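Local structure of hypothetical protein, similar to alpha-acetolactate decarboxylase (Staphylococcus aureus subsp. aureus, 1XV2) at residues V115-T120 with G156-F161; G160-E165 with A173-H178. The protein probably catalyses the zinc-dependent decarboxylation of alpha-acetolactate to acetoin. All coordinates share one frame; numbering follows the deposited sequence.

Contact 1: residues V115-T120 with G156-F161; sequences VKIYGT and GAIVGF
Val115-Tyr118 and Gly156-Phe161 run as antiparallel neighbours in the curled sheet of the decarboxylase fold, their short axes 4.6 Å apart at the closest and their directions 168° from each other. Val115, Ile117 and Gly119 form hydrogen-bonded pairs with Gly160, Ile158 and Gly156, while Lys116 and Tyr118 lie opposite Val159 and Ala157 in non-hydrogen-bonded pairs. The central pair is the tighter: Ile158 N donates to Ile117 O at 2.8 Å and Ile117 N to Ile158 O at 2.9 Å, the second lying in the carbonyl plane. At the Val115 end, by contrast, Gly160 N reaches Val115 O at 3.3 Å.

On the face carrying Val115, Ile117 and Ile158, the two isoleucines meet at their branch points, Ile117 CB to Ile158 CB at 4.0 Å. Both turn CG1 back beside their own backbone N. Val98 and Ile102 of helix 95-105 pack on Val115 and Ile117, and Ile177 and Phe179 of strand 174-181 on Ile158. On the other face Lys116 starts beside Val159, but its extended chain leads away, and Val159 packs against Ile50 and Leu52 of strand 48-52. Tyr118 has CG anti to its backbone N (chi1 177°), and its hydroxyl is hydrogen-bonded to Asp182 and Arg155. Across the pair, the methyl of Ala157 lies at the ring's edge, in its plane, with CB 3.7 Å from Tyr118 CD1.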
loop_
_atom_site.group_PDB
_atom_site.type_symbol
_atom_site.label_atom_id
_atom_site.label_comp_id
_atom_site.label_asym_id
_atom_site.label_seq_id
_atom_site.Cartn_x
_atom_site.Cartn_y
_atom_site.Cartn_z
ATOM N N VAL A 115 -12.843 -3.208 12.290
ATOM C CA VAL A 115 -13.651 -3.879 13.293
ATOM C C VAL A 115 -13.999 -2.964 14.445
ATOM O O VAL A 115 -13.273 -2.019 14.764
ATOM C CB VAL A 115 -12.935 -5.114 13.882
ATOM C CG1 VAL A 115 -12.594 -6.093 12.777
ATOM C CG2 VAL A 115 -11.685 -4.685 14.629
ATOM N N LYS A 116 -15.129 -3.260 15.067
ATOM C CA LYS A 116 -15.596 -2.509 16.213
ATOM C C LYS A 116 -16.192 -3.550 17.142
ATOM O O LYS A 116 -17.092 -4.295 16.755
ATOM C CB LYS A 116 -16.657 -1.486 15.803
ATOM C CG LYS A 116 -17.053 -0.557 16.937
ATOM C CD LYS A 116 -17.999 0.542 16.483
ATOM C CE LYS A 116 -18.291 1.500 17.630
ATOM N NZ LYS A 116 -19.165 2.636 17.223
ATOM N N ILE A 117 -15.659 -3.618 18.355
ATOM C CA ILE A 117 -16.115 -4.571 19.357
ATOM C C ILE A 117 -16.532 -3.764 20.576
ATOM O O ILE A 117 -15.686 -3.192 21.258
ATOM C CB ILE A 117 -14.976 -5.536 19.744
ATOM C CG1 ILE A 117 -14.451 -6.239 18.489
ATOM C CG2 ILE A 117 -15.472 -6.545 20.774
ATOM C CD1 ILE A 117 -13.148 -6.982 18.688
ATOM N N TYR A 118 -17.836 -3.708 20.840
ATOM C CA TYR A 118 -18.347 -2.934 21.968
ATOM C C TYR A 118 -19.163 -3.753 22.960
ATOM O O TYR A 118 -19.997 -4.566 22.569
ATOM C CB TYR A 118 -19.214 -1.774 21.470
ATOM C CG TYR A 118 -19.821 -0.997 22.612
ATOM C CD1 TYR A 118 -19.048 -0.112 23.364
ATOM C CD2 TYR A 118 -21.140 -1.227 23.011
ATOM C CE1 TYR A 118 -19.565 0.517 24.493
ATOM C CE2 TYR A 118 -21.667 -0.605 24.139
ATOM C CZ TYR A 118 -20.874 0.263 24.877
ATOM O OH TYR A 118 -21.379 0.849 26.019
ATOM N N GLY A 119 -18.932 -3.508 24.245
ATOM C CA GLY A 119 -19.651 -4.222 25.286
ATOM C C GLY A 119 -18.821 -4.336 26.549
ATOM O O GLY A 119 -18.040 -3.437 26.868
ATOM N N THR A 120 -18.985 -5.441 27.270
ATOM C CA THR A 120 -18.234 -5.665 28.498
ATOM C C THR A 120 -17.074 -6.634 28.262
ATOM O O THR A 120 -17.197 -7.605 27.518
ATOM C CB THR A 120 -19.141 -6.231 29.607
ATOM O OG1 THR A 120 -19.780 -7.425 29.138
ATOM C CG2 THR A 120 -20.203 -5.211 29.999
ATOM N N GLY A 156 -16.502 -0.839 27.314
ATOM C CA GLY A 156 -15.894 0.095 26.388
ATOM C C GLY A 156 -15.957 -0.409 24.962
ATOM O O GLY A 156 -16.759 -1.285 24.634
ATOM N N ALA A 157 -15.100 0.138 24.108
ATOM C CA ALA A 157 -15.084 -0.261 22.713
ATOM C C ALA A 157 -13.677 -0.433 22.175
ATOM O O ALA A 157 -12.771 0.339 22.497
ATOM C CB ALA A 157 -15.834 0.768 21.871
ATOM N N ILE A 158 -13.506 -1.466 21.359
ATOM C CA ILE A 158 -12.235 -1.741 20.713
ATOM C C ILE A 158 -12.451 -1.383 19.252
ATOM O O ILE A 158 -13.469 -1.747 18.669
ATOM C CB ILE A 158 -11.859 -3.240 20.751
ATOM C CG1 ILE A 158 -11.499 -3.676 22.173
ATOM C CG2 ILE A 158 -10.708 -3.502 19.787
ATOM C CD1 ILE A 158 -11.131 -5.147 22.277
ATOM N N VAL A 159 -11.504 -0.664 18.667
ATOM C CA VAL A 159 -11.594 -0.308 17.258
ATOM C C VAL A 159 -10.234 -0.607 16.660
ATOM O O VAL A 159 -9.210 -0.492 17.335
ATOM C CB VAL A 159 -11.943 1.192 17.042
ATOM C CG1 VAL A 159 -13.275 1.515 17.701
ATOM C CG2 VAL A 159 -10.838 2.082 17.590
ATOM N N GLY A 160 -10.223 -1.015 15.400
ATOM C CA GLY A 160 -8.966 -1.326 14.759
ATOM C C GLY A 160 -9.128 -1.758 13.323
ATOM O O GLY A 160 -10.206 -1.634 12.738
ATOM N N PHE A 161 -8.052 -2.288 12.758
ATOM C CA PHE A 161 -8.059 -2.722 11.374
ATOM C C PHE A 161 -7.273 -4.001 11.175
ATOM O O PHE A 161 -6.355 -4.309 11.934
ATOM C CB PHE A 161 -7.437 -1.640 10.493
ATOM C CG PHE A 161 -8.118 -0.317 10.596
ATOM C CD1 PHE A 161 -9.314 -0.083 9.926
ATOM C CD2 PHE A 161 -7.570 0.698 11.375
ATOM C CE1 PHE A 161 -9.960 1.148 10.031
ATOM C CE2 PHE A 161 -8.206 1.930 11.487
ATOM C CZ PHE A 161 -9.404 2.156 10.813
#

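Contact 2: residues G160-E165 with A173-H178; sequences GFFTPE and AGFHIH. With ZN (zinc ion), chain E.
The beta hairpin that supplies two of the three zinc-binding histidines is built here, Phe161 and Thr163 forming hydrogen-bonded pairs with His176 and Gly174. Phe161 N and His176 O lie 2.9 Å apart in one bond, and Thr163 N and Gly174 O are equally close in another. Gly160 faces Ile177 with its CA 3.6 Å from Ile177 CG2, and the backbones come close here, the CA atoms of Gly160 and Ile177 being 3.9 Å apart. On the same face Phe162 and Phe175 make an edge-to-face pair, with ring centroids 4.9 Å apart and planes at 58°. Phe162 CD1 sits over the centre of the Phe175 ring, 3.6 Å above its plane. The opposite face carries His176, whose CG is anti to the backbone N (chi1 -176°), directing the imidazole away from Phe161; its NE2 binds zinc at 2.3 Å. His178 NE2 is the second ligand, and His189 of the adjoining strand and three waters join them. A bond from His178 ND1 to Val49 O would help fix that ring's rotation. The phenylalanine pair packs against helix 95-105, where Phe175 stacks on Phe99, whereas both histidines touch Ile39 of strand 37-42.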
loop_
_atom_site.group_PDB
_atom_site.type_symbol
_atom_site.label_atom_id
_atom_site.label_comp_id
_atom_site.label_asym_id
_atom_site.label_seq_id
_atom_site.Cartn_x
_atom_site.Cartn_y
_atom_site.Cartn_z
ATOM N N GLY A 160 -10.223 -1.015 15.400
ATOM C CA GLY A 160 -8.966 -1.326 14.759
ATOM C C GLY A 160 -9.128 -1.758 13.323
ATOM O O GLY A 160 -10.206 -1.634 12.738
ATOM N N PHE A 161 -8.052 -2.288 12.758
ATOM C CA PHE A 161 -8.059 -2.722 11.374
ATOM C C PHE A 161 -7.273 -4.001 11.175
ATOM O O PHE A 161 -6.355 -4.309 11.934
ATOM C CB PHE A 161 -7.437 -1.640 10.493
ATOM C CG PHE A 161 -8.118 -0.317 10.596
ATOM C CD1 PHE A 161 -9.314 -0.083 9.926
ATOM C CD2 PHE A 161 -7.570 0.698 11.375
ATOM C CE1 PHE A 161 -9.960 1.148 10.031
ATOM C CE2 PHE A 161 -8.206 1.930 11.487
ATOM C CZ PHE A 161 -9.404 2.156 10.813
ATOM N N PHE A 162 -7.640 -4.736 10.137
ATOM C CA PHE A 162 -6.947 -5.961 9.791
ATOM C C PHE A 162 -6.201 -5.657 8.503
ATOM O O PHE A 162 -6.778 -5.113 7.558
ATOM C CB PHE A 162 -7.932 -7.102 9.545
ATOM C CG PHE A 162 -7.272 -8.376 9.100
ATOM C CD1 PHE A 162 -6.677 -9.228 10.027
ATOM C CD2 PHE A 162 -7.213 -8.706 7.752
ATOM C CE1 PHE A 162 -6.031 -10.392 9.620
ATOM C CE2 PHE A 162 -6.568 -9.869 7.332
ATOM C CZ PHE A 162 -5.974 -10.715 8.271
ATOM N N THR A 163 -4.918 -5.995 8.476
ATOM C CA THR A 163 -4.085 -5.772 7.305
ATOM C C THR A 163 -3.720 -7.122 6.694
ATOM O O THR A 163 -3.241 -8.011 7.394
ATOM C CB THR A 163 -2.792 -5.034 7.692
ATOM O OG1 THR A 163 -3.128 -3.773 8.285
ATOM C CG2 THR A 163 -1.914 -4.808 6.469
ATOM N N PRO A 164 -3.953 -7.294 5.382
ATOM C CA PRO A 164 -3.634 -8.559 4.710
ATOM C C PRO A 164 -2.125 -8.762 4.592
ATOM O O PRO A 164 -1.365 -7.795 4.500
ATOM C CB PRO A 164 -4.337 -8.417 3.360
ATOM C CG PRO A 164 -4.253 -6.946 3.102
ATOM C CD PRO A 164 -4.579 -6.342 4.446
ATOM N N GLU A 165 -1.703 -10.024 4.595
ATOM C CA GLU A 165 -0.290 -10.392 4.539
ATOM C C GLU A 165 0.630 -9.546 3.661
ATOM O O GLU A 165 1.601 -8.979 4.151
ATOM C CB GLU A 165 -0.144 -11.865 4.132
ATOM C CG GLU A 165 1.205 -12.466 4.493
ATOM C CD GLU A 165 1.359 -13.910 4.033
ATOM O OE1 GLU A 165 0.403 -14.700 4.193
ATOM O OE2 GLU A 165 2.445 -14.258 3.521
ATOM N N ALA A 173 0.899 -6.594 10.743
ATOM C CA ALA A 173 0.639 -8.000 10.465
ATOM C C ALA A 173 -0.627 -8.504 11.150
ATOM O O ALA A 173 -0.577 -8.981 12.280
ATOM C CB ALA A 173 1.839 -8.837 10.908
ATOM N N GLY A 174 -1.762 -8.404 10.467
ATOM C CA GLY A 174 -3.007 -8.866 11.055
ATOM C C GLY A 174 -3.828 -7.765 11.710
ATOM O O GLY A 174 -4.004 -6.690 11.137
ATOM N N PHE A 175 -4.328 -8.029 12.916
ATOM C CA PHE A 175 -5.146 -7.058 13.636
ATOM C C PHE A 175 -4.350 -6.005 14.401
ATOM O O PHE A 175 -3.319 -6.297 15.009
ATOM C CB PHE A 175 -6.075 -7.777 14.624
ATOM C CG PHE A 175 -7.142 -8.605 13.966
ATOM C CD1 PHE A 175 -8.232 -7.998 13.350
ATOM C CD2 PHE A 175 -7.053 -9.993 13.953
ATOM C CE1 PHE A 175 -9.223 -8.761 12.728
ATOM C CE2 PHE A 175 -8.037 -10.765 13.332
ATOM C CZ PHE A 175 -9.124 -10.145 12.719
ATOM N N HIS A 176 -4.842 -4.774 14.358
ATOM C CA HIS A 176 -4.229 -3.670 15.079
ATOM C C HIS A 176 -5.426 -2.963 15.692
ATOM O O HIS A 176 -6.233 -2.359 14.983
ATOM C CB HIS A 176 -3.464 -2.742 14.132
ATOM C CG HIS A 176 -2.737 -1.636 14.834
ATOM N ND1 HIS A 176 -1.896 -0.763 14.178
ATOM C CD2 HIS A 176 -2.741 -1.250 16.132
ATOM C CE1 HIS A 176 -1.414 0.113 15.042
ATOM N NE2 HIS A 176 -1.912 -0.161 16.233
ATOM N N ILE A 177 -5.546 -3.058 17.013
ATOM C CA ILE A 177 -6.685 -2.487 17.714
ATOM C C ILE A 177 -6.354 -1.685 18.961
ATOM O O ILE A 177 -5.412 -1.999 19.691
ATOM C CB ILE A 177 -7.659 -3.601 18.139
ATOM C CG1 ILE A 177 -6.880 -4.717 18.844
ATOM C CG2 ILE A 177 -8.390 -4.158 16.925
ATOM C CD1 ILE A 177 -7.753 -5.787 19.471
ATOM N N HIS A 178 -7.159 -0.657 19.201
ATOM C CA HIS A 178 -7.012 0.198 20.372
ATOM C C HIS A 178 -8.321 0.117 21.143
ATOM O O HIS A 178 -9.352 -0.247 20.581
ATOM C CB HIS A 178 -6.748 1.652 19.969
ATOM C CG HIS A 178 -5.359 1.902 19.466
ATOM N ND1 HIS A 178 -4.904 3.162 19.136
ATOM C CD2 HIS A 178 -4.325 1.059 19.239
ATOM C CE1 HIS A 178 -3.650 3.083 18.730
ATOM N NE2 HIS A 178 -3.274 1.818 18.784
HETATM ZN ZN ZN E . -1.307 0.949 18.110
HETATM O O HOH W 1 0.360 2.142 19.414
HETATM O O HOH W 2 1.054 0.909 17.266
HETATM O O HOH W 3 -0.188 2.937 17.140
#

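Contact 1 and contact 2 lie side by side in one sheet, their centres 13 Å apart, with strand 154-163 between strands 113-118 and 174-181. Strand 113-118 comes first in the chain; after 154-163, a short loop returns the chain as 174-181. Gly160 and Phe161 belong to both contacts, so a single strand pairs along both of its edges. The contacts also meet directly: Val159 O is 2.8 Å from His178 N, a probable hydrogen bond, and Ile158 CG2 packs against Ile177 CB. Contact 1 thus continues the sheet outward from the histidine-bearing strand, and helix 95-105 packs on both contacts.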